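Local structure of RNA pseudouridylate synthase domain-containing protein 1 (Homo sapiens, 5VBB) at residues T96-Q108 against H153-K167. The protein probably acts as an RNA-binding pseudouridine synthase of the RluA family, converting uridine in RNA to pseudouridine. Residues are numbered along the deposited sequence; the frame is centred on the assembly and turned at random.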
ATOM      1  N   THR A  96      12.246   0.521   3.469  1.00 35.50           N
ATOM      2  CA  THR A  96      11.797  -0.479   2.501  1.00 33.14           C
ATOM      3  C   THR A  96      10.297  -0.710   2.731  1.00 39.03           C
ATOM      4  O   THR A  96       9.863  -0.890   3.871  1.00 38.98           O
ATOM      5  CB  THR A  96      12.585  -1.772   2.630  1.00 41.68           C
ATOM      6  OG1 THR A  96      13.955  -1.468   2.449  1.00 40.97           O
ATOM      7  CG2 THR A  96      12.171  -2.823   1.603  1.00 37.41           C
ATOM      8  N   LYS A  97       9.513  -0.717   1.646  1.00 34.93           N
ATOM      9  CA  LYS A  97       8.086  -0.973   1.719  1.00 33.54           C
ATOM     10  C   LYS A  97       7.651  -1.886   0.611  1.00 35.04           C
ATOM     11  O   LYS A  97       8.176  -1.782  -0.483  1.00 34.27           O
ATOM     12  CB  LYS A  97       7.294   0.333   1.529  1.00 35.32           C
ATOM     13  CG  LYS A  97       7.569   1.452   2.490  1.00 46.07           C
ATOM     14  CD  LYS A  97       6.457   2.500   2.412  1.00 50.21           C
ATOM     15  CE  LYS A  97       6.774   3.749   3.187  1.00 77.61           C
ATOM     16  NZ  LYS A  97       5.822   4.858   2.904  1.00 88.69           N
ATOM     17  N   ALA A  98       6.654  -2.744   0.869  1.00 31.21           N
ATOM     18  CA  ALA A  98       6.006  -3.556  -0.144  1.00 30.06           C
ATOM     19  C   ALA A  98       4.529  -3.661   0.170  1.00 33.77           C
ATOM     20  O   ALA A  98       4.092  -3.563   1.338  1.00 32.07           O
ATOM     21  CB  ALA A  98       6.644  -4.939  -0.276  1.00 30.52           C
ATOM     22  N   TYR A  99       3.742  -3.808  -0.882  1.00 32.54           N
ATOM     23  CA  TYR A  99       2.298  -3.854  -0.782  1.00 31.98           C
ATOM     24  C   TYR A  99       1.790  -5.044  -1.506  1.00 36.50           C
ATOM     25  O   TYR A  99       2.442  -5.526  -2.426  1.00 33.51           O
ATOM     26  CB  TYR A  99       1.674  -2.624  -1.472  1.00 33.20           C
ATOM     27  CG  TYR A  99       2.049  -1.292  -0.888  1.00 35.17           C
ATOM     28  CD1 TYR A  99       3.354  -0.814  -0.971  1.00 37.19           C
ATOM     29  CD2 TYR A  99       1.097  -0.495  -0.248  1.00 37.00           C
ATOM     30  CE1 TYR A  99       3.721   0.385  -0.378  1.00 40.35           C
ATOM     31  CE2 TYR A  99       1.448   0.738   0.305  1.00 39.05           C
ATOM     32  CZ  TYR A  99       2.765   1.165   0.241  1.00 42.41           C
ATOM     33  OH  TYR A  99       3.146   2.386   0.696  1.00 40.83           O
ATOM     34  N   LEU A 100       0.575  -5.455  -1.160  1.00 33.76           N
ATOM     35  CA  LEU A 100      -0.161  -6.471  -1.880  1.00 33.30           C
ATOM     36  C   LEU A 100      -1.326  -5.774  -2.520  1.00 37.54           C
ATOM     37  O   LEU A 100      -1.855  -4.811  -1.948  1.00 37.04           O
ATOM     38  CB  LEU A 100      -0.709  -7.543  -0.929  1.00 33.60           C
ATOM     39  CG  LEU A 100       0.320  -8.393  -0.231  1.00 37.73           C
ATOM     40  CD1 LEU A 100      -0.313  -9.240   0.822  1.00 36.78           C
ATOM     41  CD2 LEU A 100       1.095  -9.271  -1.216  1.00 40.62           C
ATOM     42  N   ALA A 101      -1.810  -6.319  -3.654  1.00 34.08           N
ATOM     43  CA  ALA A 101      -2.977  -5.772  -4.323  1.00 33.44           C
ATOM     44  C   ALA A 101      -3.643  -6.783  -5.182  1.00 38.09           C
ATOM     45  O   ALA A 101      -2.995  -7.728  -5.625  1.00 37.53           O
ATOM     46  CB  ALA A 101      -2.586  -4.577  -5.185  1.00 34.26           C
ATOM     47  N   LEU A 102      -4.957  -6.573  -5.438  1.00 34.94           N
ATOM     48  CA  LEU A 102      -5.713  -7.323  -6.401  1.00 34.38           C
ATOM     49  C   LEU A 102      -5.967  -6.314  -7.504  1.00 38.13           C
ATOM     50  O   LEU A 102      -6.559  -5.289  -7.245  1.00 38.74           O
ATOM     51  CB  LEU A 102      -7.013  -7.863  -5.873  1.00 34.85           C
ATOM     52  CG  LEU A 102      -6.915  -8.921  -4.780  1.00 39.22           C
ATOM     53  CD1 LEU A 102      -8.280  -9.268  -4.244  1.00 40.37           C
ATOM     54  CD2 LEU A 102      -6.217 -10.133  -5.265  1.00 38.25           C
ATOM     55  N   LEU A 103      -5.458  -6.585  -8.709  1.00 35.83           N
ATOM     56  CA  LEU A 103      -5.547  -5.694  -9.847  1.00 35.88           C
ATOM     57  C   LEU A 103      -6.455  -6.270 -10.922  1.00 39.70           C
ATOM     58  O   LEU A 103      -6.457  -7.483 -11.104  1.00 38.61           O
ATOM     59  CB  LEU A 103      -4.148  -5.545 -10.461  1.00 35.64           C
ATOM     60  CG  LEU A 103      -3.035  -4.982  -9.591  1.00 37.38           C
ATOM     61  CD1 LEU A 103      -1.820  -4.713 -10.453  1.00 36.51           C
ATOM     62  CD2 LEU A 103      -3.483  -3.701  -8.896  1.00 35.39           C
ATOM     63  N   ARG A 104      -7.075  -5.406 -11.735  1.00 36.76           N
ATOM     64  CA  ARG A 104      -7.954  -5.836 -12.841  1.00 36.98           C
ATOM     65  C   ARG A 104      -7.162  -6.490 -13.964  1.00 42.06           C
ATOM     66  O   ARG A 104      -6.141  -5.953 -14.364  1.00 41.12           O
ATOM     67  CB  ARG A 104      -8.731  -4.641 -13.432  1.00 37.70           C
ATOM     68  CG  ARG A 104      -9.748  -3.988 -12.489  1.00 43.58           C
ATOM     69  CD  ARG A 104     -10.954  -4.853 -12.358  1.00 48.61           C
ATOM     70  NE  ARG A 104     -11.955  -4.348 -11.421  1.00 48.11           N
ATOM     71  CZ  ARG A 104     -12.895  -5.102 -10.872  1.00 52.82           C
ATOM     72  NH1 ARG A 104     -12.971  -6.395 -11.162  1.00 42.96           N
ATOM     73  NH2 ARG A 104     -13.743  -4.581  -9.996  1.00 50.31           N
ATOM     74  N   GLY A 105      -7.664  -7.614 -14.482  1.00 41.87           N
ATOM     75  CA  GLY A 105      -7.051  -8.359 -15.575  1.00 42.36           C
ATOM     76  C   GLY A 105      -5.956  -9.310 -15.141  1.00 45.71           C
ATOM     77  O   GLY A 105      -5.398  -9.181 -14.047  1.00 46.10           O
ATOM     78  N   HIS A 106      -5.641 -10.278 -16.013  1.00 41.78           N
ATOM     79  CA  HIS A 106      -4.572 -11.259 -15.836  1.00 40.78           C
ATOM     80  C   HIS A 106      -3.283 -10.689 -16.453  1.00 44.71           C
ATOM     81  O   HIS A 106      -3.217 -10.561 -17.670  1.00 43.47           O
ATOM     82  CB  HIS A 106      -4.938 -12.580 -16.543  1.00 42.98           C
ATOM     83  CG  HIS A 106      -5.998 -13.360 -15.819  1.00 45.80           C
ATOM     84  ND1 HIS A 106      -6.626 -14.433 -16.412  1.00 47.93           N
ATOM     85  CD2 HIS A 106      -6.408 -13.268 -14.530  1.00 45.51           C
ATOM     86  CE1 HIS A 106      -7.464 -14.906 -15.503  1.00 47.55           C
ATOM     87  NE2 HIS A 106      -7.357 -14.243 -14.346  1.00 46.69           N
ATOM     88  N   ILE A 107      -2.274 -10.344 -15.631  1.00 41.50           N
ATOM     89  CA  ILE A 107      -1.002  -9.792 -16.122  1.00 40.22           C
ATOM     90  C   ILE A 107      -0.169 -10.979 -16.567  1.00 45.10           C
ATOM     91  O   ILE A 107       0.114 -11.839 -15.737  1.00 44.70           O
ATOM     92  CB  ILE A 107      -0.337  -8.966 -15.003  1.00 42.50           C
ATOM     93  CG1 ILE A 107      -1.250  -7.773 -14.649  1.00 42.17           C
ATOM     94  CG2 ILE A 107       1.058  -8.486 -15.412  1.00 44.87           C
ATOM     95  CD1 ILE A 107      -0.803  -6.847 -13.511  1.00 38.77           C
ATOM     96  N   GLN A 108       0.193 -11.066 -17.866  1.00 44.75           N
ATOM     97  CA  GLN A 108       0.902 -12.244 -18.380  1.00 45.87           C
ATOM     98  C   GLN A 108       2.402 -12.228 -18.074  1.00 50.35           C
ATOM     99  O   GLN A 108       2.970 -13.296 -17.911  1.00 51.44           O
ATOM    100  CB  GLN A 108       0.665 -12.403 -19.886  1.00 48.88           C
ATOM    101  CG  GLN A 108      -0.818 -12.472 -20.271  1.00 62.34           C
ATOM    102  CD  GLN A 108      -1.578 -13.614 -19.612  1.00 78.50           C
ATOM    103  OE1 GLN A 108      -1.032 -14.699 -19.356  1.00 70.79           O
ATOM    104  NE2 GLN A 108      -2.870 -13.413 -19.363  1.00 68.91           N
ATOM    105  N   HIS A 153      -3.159 -15.589 -10.586  1.00 40.35           N
ATOM    106  CA  HIS A 153      -4.281 -15.194 -11.434  1.00 39.96           C
ATOM    107  C   HIS A 153      -5.491 -15.854 -10.802  1.00 43.19           C
ATOM    108  O   HIS A 153      -5.397 -16.967 -10.272  1.00 41.14           O
ATOM    109  CB  HIS A 153      -4.145 -15.684 -12.878  1.00 41.89           C
ATOM    110  CG  HIS A 153      -3.127 -14.955 -13.691  1.00 44.95           C
ATOM    111  ND1 HIS A 153      -2.653 -15.482 -14.868  1.00 47.34           N
ATOM    112  CD2 HIS A 153      -2.557 -13.739 -13.497  1.00 45.78           C
ATOM    113  CE1 HIS A 153      -1.752 -14.620 -15.313  1.00 46.77           C
ATOM    114  NE2 HIS A 153      -1.689 -13.542 -14.538  1.00 45.91           N
ATOM    115  N   GLY A 154      -6.627 -15.176 -10.885  1.00 39.42           N
ATOM    116  CA  GLY A 154      -7.875 -15.699 -10.361  1.00 40.36           C
ATOM    117  C   GLY A 154      -9.052 -14.872 -10.800  1.00 43.39           C
ATOM    118  O   GLY A 154      -8.902 -13.988 -11.649  1.00 41.00           O
ATOM    119  N   LEU A 155     -10.194 -15.063 -10.130  1.00 40.86           N
ATOM    120  CA  LEU A 155     -11.357 -14.237 -10.398  1.00 42.20           C
ATOM    121  C   LEU A 155     -11.741 -13.518  -9.105  1.00 45.37           C
ATOM    122  O   LEU A 155     -11.694 -14.138  -8.041  1.00 43.61           O
ATOM    123  CB  LEU A 155     -12.561 -15.050 -10.901  1.00 44.73           C
ATOM    124  CG  LEU A 155     -12.368 -15.962 -12.119  1.00 49.94           C
ATOM    125  CD1 LEU A 155     -13.557 -16.803 -12.309  1.00 51.50           C
ATOM    126  CD2 LEU A 155     -12.046 -15.163 -13.380  1.00 49.68           C
ATOM    127  N   TYR A 156     -12.102 -12.210  -9.196  1.00 41.36           N
ATOM    128  CA  TYR A 156     -12.630 -11.452  -8.075  1.00 40.21           C
ATOM    129  C   TYR A 156     -14.069 -11.112  -8.448  1.00 44.32           C
ATOM    130  O   TYR A 156     -14.292 -10.432  -9.456  1.00 42.20           O
ATOM    131  CB  TYR A 156     -11.826 -10.189  -7.756  1.00 39.62           C
ATOM    132  CG  TYR A 156     -12.295  -9.631  -6.445  1.00 39.99           C
ATOM    133  CD1 TYR A 156     -11.866 -10.190  -5.246  1.00 40.40           C
ATOM    134  CD2 TYR A 156     -13.382  -8.761  -6.393  1.00 40.48           C
ATOM    135  CE1 TYR A 156     -12.428  -9.819  -4.032  1.00 40.05           C
ATOM    136  CE2 TYR A 156     -13.955  -8.388  -5.185  1.00 41.51           C
ATOM    137  CZ  TYR A 156     -13.478  -8.928  -4.005  1.00 44.93           C
ATOM    138  OH  TYR A 156     -14.037  -8.555  -2.826  1.00 43.55           O
ATOM    139  N   ALA A 157     -15.051 -11.665  -7.699  1.00 41.78           N
ATOM    140  CA  ALA A 157     -16.466 -11.489  -7.978  1.00 41.93           C
ATOM    141  C   ALA A 157     -16.715 -11.844  -9.466  1.00 47.42           C
ATOM    142  O   ALA A 157     -17.369 -11.101 -10.191  1.00 46.44           O
ATOM    143  CB  ALA A 157     -16.912 -10.061  -7.662  1.00 42.36           C
ATOM    144  N   GLY A 158     -16.098 -12.941  -9.915  1.00 44.93           N
ATOM    145  CA  GLY A 158     -16.242 -13.440 -11.278  1.00 46.57           C
ATOM    146  C   GLY A 158     -15.490 -12.724 -12.387  1.00 49.83           C
ATOM    147  O   GLY A 158     -15.616 -13.117 -13.546  1.00 51.67           O
ATOM    148  N   ASP A 159     -14.683 -11.715 -12.069  1.00 45.01           N
ATOM    149  CA  ASP A 159     -13.929 -10.973 -13.078  1.00 44.23           C
ATOM    150  C   ASP A 159     -12.419 -11.304 -12.991  1.00 44.62           C
ATOM    151  O   ASP A 159     -11.899 -11.468 -11.896  1.00 42.91           O
ATOM    152  CB  ASP A 159     -14.186  -9.461 -12.921  1.00 45.79           C
ATOM    153  CG  ASP A 159     -15.668  -9.071 -13.045  1.00 63.03           C
ATOM    154  OD1 ASP A 159     -16.397  -9.730 -13.820  1.00 66.68           O
ATOM    155  OD2 ASP A 159     -16.083  -8.077 -12.406  1.00 66.48           O
ATOM    156  N   PRO A 160     -11.710 -11.381 -14.135  1.00 42.18           N
ATOM    157  CA  PRO A 160     -10.271 -11.704 -14.103  1.00 41.78           C
ATOM    158  C   PRO A 160      -9.444 -10.656 -13.360  1.00 43.20           C
ATOM    159  O   PRO A 160      -9.567  -9.457 -13.613  1.00 39.24           O
ATOM    160  CB  PRO A 160      -9.878 -11.767 -15.584  1.00 44.53           C
ATOM    161  CG  PRO A 160     -10.978 -11.095 -16.309  1.00 49.48           C
ATOM    162  CD  PRO A 160     -12.197 -11.262 -15.523  1.00 45.25           C
ATOM    163  N   VAL A 161      -8.679 -11.107 -12.381  1.00 40.34           N
ATOM    164  CA  VAL A 161      -7.808 -10.209 -11.643  1.00 41.15           C
ATOM    165  C   VAL A 161      -6.469 -10.904 -11.380  1.00 44.13           C
ATOM    166  O   VAL A 161      -6.371 -12.147 -11.368  1.00 43.74           O
ATOM    167  CB  VAL A 161      -8.390  -9.682 -10.287  1.00 45.52           C
ATOM    168  CG1 VAL A 161      -9.729  -8.970 -10.451  1.00 43.82           C
ATOM    169  CG2 VAL A 161      -8.436 -10.755  -9.236  1.00 46.81           C
ATOM    170  N   SER A 162      -5.491 -10.089 -11.045  1.00 38.84           N
ATOM    171  CA  SER A 162      -4.168 -10.575 -10.638  1.00 39.01           C
ATOM    172  C   SER A 162      -3.851 -10.173  -9.217  1.00 39.26           C
ATOM    173  O   SER A 162      -3.933  -9.001  -8.878  1.00 38.71           O
ATOM    174  CB  SER A 162      -3.075 -10.012 -11.540  1.00 40.81           C
ATOM    175  OG  SER A 162      -3.272 -10.418 -12.882  1.00 45.84           O
ATOM    176  N   LYS A 163      -3.406 -11.124  -8.406  1.00 34.56           N
ATOM    177  CA  LYS A 163      -2.891 -10.801  -7.095  1.00 34.50           C
ATOM    178  C   LYS A 163      -1.397 -10.492  -7.276  1.00 36.24           C
ATOM    179  O   LYS A 163      -0.677 -11.294  -7.882  1.00 34.41           O
ATOM    180  CB  LYS A 163      -3.070 -11.956  -6.121  1.00 36.87           C
ATOM    181  CG  LYS A 163      -2.625 -11.562  -4.723  1.00 33.24           C
ATOM    182  CD  LYS A 163      -3.023 -12.632  -3.747  1.00 36.02           C
ATOM    183  CE  LYS A 163      -2.446 -12.347  -2.397  1.00 44.85           C
ATOM    184  NZ  LYS A 163      -2.755 -13.432  -1.426  1.00 46.61           N
ATOM    185  N   VAL A 164      -0.940  -9.315  -6.794  1.00 34.50           N
ATOM    186  CA  VAL A 164       0.432  -8.887  -7.006  1.00 33.78           C
ATOM    187  C   VAL A 164       1.101  -8.414  -5.751  1.00 36.16           C
ATOM    188  O   VAL A 164       0.436  -7.969  -4.814  1.00 33.75           O
ATOM    189  CB  VAL A 164       0.523  -7.763  -8.077  1.00 37.58           C
ATOM    190  CG1 VAL A 164      -0.148  -8.174  -9.383  1.00 37.21           C
ATOM    191  CG2 VAL A 164      -0.085  -6.454  -7.560  1.00 37.29           C
ATOM    192  N   LEU A 165       2.445  -8.410  -5.792  1.00 32.27           N
ATOM    193  CA  LEU A 165       3.299  -7.802  -4.780  1.00 33.55           C
ATOM    194  C   LEU A 165       3.873  -6.549  -5.466  1.00 36.02           C
ATOM    195  O   LEU A 165       4.384  -6.644  -6.594  1.00 36.72           O
ATOM    196  CB  LEU A 165       4.423  -8.756  -4.371  1.00 34.98           C
ATOM    197  CG  LEU A 165       5.450  -8.270  -3.317  1.00 39.66           C
ATOM    198  CD1 LEU A 165       4.800  -8.026  -1.997  1.00 41.86           C
ATOM    199  CD2 LEU A 165       6.507  -9.289  -3.111  1.00 45.54           C
ATOM    200  N   LEU A 166       3.804  -5.392  -4.802  1.00 31.84           N
ATOM    201  CA  LEU A 166       4.309  -4.129  -5.335  1.00 31.53           C
ATOM    202  C   LEU A 166       5.360  -3.579  -4.445  1.00 33.85           C
ATOM    203  O   LEU A 166       5.117  -3.425  -3.251  1.00 33.41           O
ATOM    204  CB  LEU A 166       3.189  -3.111  -5.460  1.00 32.04           C
ATOM    205  CG  LEU A 166       2.040  -3.525  -6.392  1.00 36.30           C
ATOM    206  CD1 LEU A 166       0.809  -2.766  -6.096  1.00 36.03           C
ATOM    207  CD2 LEU A 166       2.428  -3.406  -7.832  1.00 35.53           C
ATOM    208  N   LYS A 167       6.535  -3.266  -4.990  1.00 33.78           N
ATOM    209  CA  LYS A 167       7.609  -2.669  -4.200  1.00 33.09           C
ATOM    210  C   LYS A 167       7.950  -1.325  -4.826  1.00 37.20           C
ATOM    211  O   LYS A 167       8.588  -1.270  -5.881  1.00 37.82           O
ATOM    212  CB  LYS A 167       8.815  -3.587  -4.168  1.00 36.29           C
ATOM    213  CG  LYS A 167       9.895  -3.128  -3.186  1.00 48.35           C
ATOM    214  CD  LYS A 167      11.141  -3.932  -3.359  1.00 60.31           C
ATOM    215  CE  LYS A 167      12.272  -3.368  -2.562  1.00 61.78           C
ATOM    216  NZ  LYS A 167      13.510  -4.150  -2.773  1.00 85.26           N
TER
HETATM  217  O   HOH W   1     -14.949  -7.865 -10.016  1.00 43.68           O
HETATM  218  O   HOH W   2     -11.481  -7.657 -13.504  1.00 47.95           O
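H106 and H153 lie in an offset stack, ring centroids 4.5 Å apart and planes tilted by 17°. H106 CB stands over the centre of the H153 ring, and H153 CB sits toward the rim of H106. The opposite face of H106 takes P160 CB, so the imidazole is sandwiched. Its NE2 donates within the ring plane to G154 O (3.1 Å), arriving above the carbonyl plane; V161 N reaches the same oxygen from the other face. H153 NE2 donates to I107 O (2.8 Å), again in its own ring plane.

The hydroxyl of S162 works both ways. With OG beside its own backbone N (chi1 -61°), it donates to G105 O at 2.7 Å, on a lone pair, and accepts from I107 N at 2.9 Å, tying down the chain where it leaves the strand.

Strand 96-104 lies between antiparallel neighbours 208-216 and 159-167 in the larger antiparallel sheet of the pseudouridine synthase domain; a type I' turn, Y156 to D159, joins 159-167 to 153-156 as a hairpin. Y99, A101, L103, V164 and L166 share one face, where Y99, L103 and L166 pack on helix 175-182. The Y99 side chain is about 7 Å from that of D67, the probable catalytic aspartate, placing this end of the sheet near the likely active site. A101 CB touches V164 CG2 (3.9 Å), and L103 crosses V164 at about a right angle, its CD1 against that same CG2. On the other face L102 splits its methyls, CD1 against Y156 CD1 (3.8 Å) and CD2 against K163 CB.

R104 bends at chi2, turning its guanidinium back toward the hairpin turn, where one water accepts from NH1 and donates to D159 OD2 and Y156 O. The direct NH1 to D159 OD2 salt bridge is long; NE pairs with E200.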